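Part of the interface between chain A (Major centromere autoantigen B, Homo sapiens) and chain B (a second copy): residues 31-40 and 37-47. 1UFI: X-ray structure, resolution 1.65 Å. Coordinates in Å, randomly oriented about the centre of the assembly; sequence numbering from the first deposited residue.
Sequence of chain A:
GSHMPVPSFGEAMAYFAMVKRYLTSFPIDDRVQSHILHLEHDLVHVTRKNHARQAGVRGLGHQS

Chain A, residues 31-40: RVQSHILHLE
Chain B 37-47: LHLEHDLVHVT

Both stretches are helical throughout, with phi/psi near -63/-43, and their axes pass 9.3 Å apart with N-to-C directions at 135° (signed crossing angle -135°), a splayed, roughly antiparallel pair. The register sets A:His35 against B:Leu39 (CA to CA 5.9 Å) and A:Val32 against B:Asp42 (CA to CA 6.7 Å).

A:His35 (chi1 m, chi2 163°) is the central bump. It points toward chain B and enters the hollow lined by B:His38, B:Leu39 and B:Asp42. There ND1 of A:His35 donates a hydrogen bond to OD2 of B:Asp42, only 2.5 Å away at 160°, with the carboxylate near the ring plane. B:Asp42 (m, chi2 -27°) is buried, so this polar partner matters. The imidazole's flat face serves too: CB of B:His38 (m) lies 3.6 Å from the centroid of the A:His35 ring, almost on its normal.

B:Leu39 (t, p) starts sideways, but its forked end turns inward: CD1 reaches CG1 of A:Ile36 (m, t) at 3.6 Å and CB of A:His35 at 3.9 Å, while CD2 meets CD2 of A:Leu39 (t, p) at 3.6 Å. At the other end, compact A:Val32 (t) sets CG2 4.2 Å from CG2 of B:Val46 (chi1 168°). Together the stretches bury 382 Å².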

# COMPACT_ATOMS: atom_id res chain seq x y z
N ARG A 31 5.55 -13.90 -1.76
CA ARG A 31 6.17 -12.80 -1.04
C ARG A 31 5.40 -11.52 -1.24
O ARG A 31 5.20 -10.75 -0.27
CB ARG A 31 7.59 -12.60 -1.52
CG ARG A 31 8.49 -11.86 -0.52
CD ARG A 31 9.89 -12.46 -0.40
NE ARG A 31 10.94 -11.44 -0.46
CZ ARG A 31 11.48 -10.85 0.62
NH1 ARG A 31 11.05 -11.15 1.84
NH2 ARG A 31 12.43 -9.95 0.46
N VAL A 32 4.99 -11.25 -2.48
CA VAL A 32 4.15 -10.03 -2.73
C VAL A 32 2.82 -10.13 -1.99
O VAL A 32 2.39 -9.15 -1.38
CB VAL A 32 3.93 -9.79 -4.29
CG1 VAL A 32 3.09 -8.49 -4.49
CG2 VAL A 32 5.30 -9.67 -4.94
N GLN A 33 2.16 -11.28 -2.04
CA GLN A 33 0.92 -11.47 -1.34
C GLN A 33 1.11 -11.15 0.13
O GLN A 33 0.26 -10.52 0.77
CB GLN A 33 0.47 -12.91 -1.48
CG GLN A 33 -1.04 -13.06 -1.40
CD GLN A 33 -1.66 -12.81 -2.79
OE1 GLN A 33 -2.57 -11.99 -2.94
NE2 GLN A 33 -1.11 -13.48 -3.80
N SER A 34 2.19 -11.67 0.68
CA SER A 34 2.50 -11.48 2.11
C SER A 34 2.68 -9.99 2.43
O SER A 34 2.18 -9.46 3.45
CB SER A 34 3.77 -12.22 2.49
OG SER A 34 3.87 -12.12 3.93
N HIS A 35 3.42 -9.31 1.56
CA HIS A 35 3.65 -7.87 1.69
C HIS A 35 2.33 -7.10 1.66
O HIS A 35 2.17 -6.15 2.41
CB HIS A 35 4.51 -7.39 0.55
CG HIS A 35 5.94 -7.85 0.62
ND1 HIS A 35 6.79 -7.81 -0.46
CD2 HIS A 35 6.68 -8.34 1.65
CE1 HIS A 35 7.97 -8.29 -0.12
NE2 HIS A 35 7.95 -8.58 1.17
N ILE A 36 1.39 -7.49 0.80
CA ILE A 36 0.06 -6.87 0.79
C ILE A 36 -0.65 -7.07 2.13
O ILE A 36 -1.14 -6.10 2.71
CB ILE A 36 -0.80 -7.46 -0.33
CG1 ILE A 36 -0.25 -6.95 -1.64
CG2 ILE A 36 -2.26 -6.96 -0.20
CD1 ILE A 36 -0.90 -7.70 -2.89
N LEU A 37 -0.69 -8.34 2.56
CA LEU A 37 -1.43 -8.71 3.78
C LEU A 37 -0.83 -8.04 5.04
O LEU A 37 -1.61 -7.62 5.86
CB LEU A 37 -1.55 -10.23 3.93
CG LEU A 37 -2.74 -10.77 3.07
CD1 LEU A 37 -2.45 -12.10 2.44
CD2 LEU A 37 -3.99 -10.93 3.89
N HIS A 38 0.50 -7.91 5.09
CA HIS A 38 1.16 -7.19 6.19
C HIS A 38 0.81 -5.70 6.20
O HIS A 38 0.50 -5.14 7.25
CB HIS A 38 2.67 -7.45 6.19
CG HIS A 38 3.01 -8.79 6.77
ND1 HIS A 38 3.06 -9.01 8.14
CD2 HIS A 38 3.16 -10.00 6.19
CE1 HIS A 38 3.32 -10.30 8.36
NE2 HIS A 38 3.38 -10.92 7.19
N LEU A 39 0.88 -5.04 5.06
CA LEU A 39 0.56 -3.58 5.07
C LEU A 39 -0.91 -3.30 5.42
O LEU A 39 -1.21 -2.36 6.16
CB LEU A 39 1.03 -2.92 3.76
CG LEU A 39 1.03 -1.40 3.93
CD1 LEU A 39 1.99 -1.00 4.99
CD2 LEU A 39 1.40 -0.81 2.53
N GLU A 40 -1.80 -4.16 4.94
CA GLU A 40 -3.25 -4.03 5.20
C GLU A 40 -3.47 -4.12 6.71
O GLU A 40 -4.25 -3.35 7.28
CB GLU A 40 -4.05 -5.11 4.50
CG GLU A 40 -5.52 -4.79 4.56
CD GLU A 40 -6.40 -5.72 3.71
OE1 GLU A 40 -7.43 -6.23 4.21
OE2 GLU A 40 -6.06 -6.00 2.53
N LEU B 37 8.04 0.10 2.58
CA LEU B 37 9.11 0.05 1.61
C LEU B 37 9.02 -1.25 0.81
O LEU B 37 9.22 -1.22 -0.39
CB LEU B 37 10.47 0.14 2.34
CG LEU B 37 10.82 1.52 2.95
CD1 LEU B 37 11.89 1.39 4.03
CD2 LEU B 37 11.22 2.48 1.87
N HIS B 38 8.67 -2.36 1.44
CA HIS B 38 8.52 -3.62 0.68
C HIS B 38 7.45 -3.49 -0.41
O HIS B 38 7.67 -3.90 -1.56
CB HIS B 38 8.20 -4.85 1.57
CG HIS B 38 9.26 -5.19 2.58
ND1 HIS B 38 10.58 -4.82 2.46
CD2 HIS B 38 9.17 -5.88 3.74
CE1 HIS B 38 11.27 -5.28 3.49
NE2 HIS B 38 10.43 -5.91 4.29
N LEU B 39 6.29 -2.96 -0.07
CA LEU B 39 5.23 -2.85 -1.08
C LEU B 39 5.54 -1.78 -2.14
O LEU B 39 5.17 -1.96 -3.31
CB LEU B 39 3.80 -2.67 -0.42
CG LEU B 39 2.58 -3.13 -1.22
CD1 LEU B 39 2.54 -4.65 -1.50
CD2 LEU B 39 1.29 -2.72 -0.54
N GLU B 40 6.21 -0.67 -1.78
CA GLU B 40 6.53 0.34 -2.79
C GLU B 40 7.48 -0.28 -3.85
O GLU B 40 7.29 -0.07 -5.06
CB GLU B 40 7.09 1.61 -2.20
CG GLU B 40 7.11 2.81 -3.14
CD GLU B 40 7.20 4.17 -2.42
OE1 GLU B 40 7.01 5.20 -3.13
OE2 GLU B 40 7.49 4.23 -1.19
N HIS B 41 8.44 -1.08 -3.38
CA HIS B 41 9.37 -1.84 -4.24
C HIS B 41 8.59 -2.77 -5.16
O HIS B 41 8.78 -2.68 -6.41
CB HIS B 41 10.36 -2.64 -3.39
CG HIS B 41 11.27 -3.53 -4.18
ND1 HIS B 41 12.49 -3.10 -4.68
CD2 HIS B 41 11.16 -4.83 -4.56
CE1 HIS B 41 13.07 -4.08 -5.35
NE2 HIS B 41 12.29 -5.14 -5.28
N ASP B 42 7.69 -3.62 -4.60
CA ASP B 42 6.81 -4.49 -5.42
C ASP B 42 6.02 -3.75 -6.45
O ASP B 42 5.83 -4.23 -7.57
CB ASP B 42 5.79 -5.29 -4.57
CG ASP B 42 6.47 -6.20 -3.52
OD1 ASP B 42 7.63 -6.61 -3.74
OD2 ASP B 42 5.91 -6.55 -2.48
N LEU B 43 5.49 -2.58 -6.11
CA LEU B 43 4.72 -1.88 -7.13
C LEU B 43 5.55 -1.49 -8.35
O LEU B 43 5.05 -1.54 -9.44
CB LEU B 43 4.01 -0.63 -6.59
CG LEU B 43 2.76 -1.01 -5.78
CD1 LEU B 43 2.52 0.14 -4.76
CD2 LEU B 43 1.56 -1.16 -6.64
N VAL B 44 6.78 -1.10 -8.14
CA VAL B 44 7.59 -0.62 -9.23
C VAL B 44 8.12 -1.86 -9.99
O VAL B 44 7.99 -1.94 -11.23
CB VAL B 44 8.70 0.33 -8.67
CG1 VAL B 44 9.66 0.81 -9.75
CG2 VAL B 44 8.03 1.59 -8.05
N HIS B 45 8.63 -2.82 -9.25
CA HIS B 45 9.36 -3.97 -9.81
C HIS B 45 8.43 -5.06 -10.39
O HIS B 45 8.78 -5.65 -11.39
CB HIS B 45 10.31 -4.53 -8.73
CG HIS B 45 10.99 -5.81 -9.07
ND1 HIS B 45 12.22 -5.86 -9.68
CD2 HIS B 45 10.65 -7.10 -8.81
CE1 HIS B 45 12.59 -7.12 -9.82
NE2 HIS B 45 11.65 -7.90 -9.31
N VAL B 46 7.26 -5.31 -9.81
CA VAL B 46 6.27 -6.20 -10.46
C VAL B 46 5.90 -5.61 -11.80
O VAL B 46 5.80 -6.32 -12.81
CB VAL B 46 4.98 -6.49 -9.57
CG1 VAL B 46 3.86 -7.16 -10.33
CG2 VAL B 46 5.36 -7.29 -8.34
N THR B 47 5.73 -4.28 -11.82
CA THR B 47 5.36 -3.59 -13.04
C THR B 47 6.52 -3.72 -14.07
O THR B 47 6.24 -4.14 -15.19
CB THR B 47 5.00 -2.10 -12.78
OG1 THR B 47 3.93 -2.03 -11.80
CG2 THR B 47 4.38 -1.49 -14.03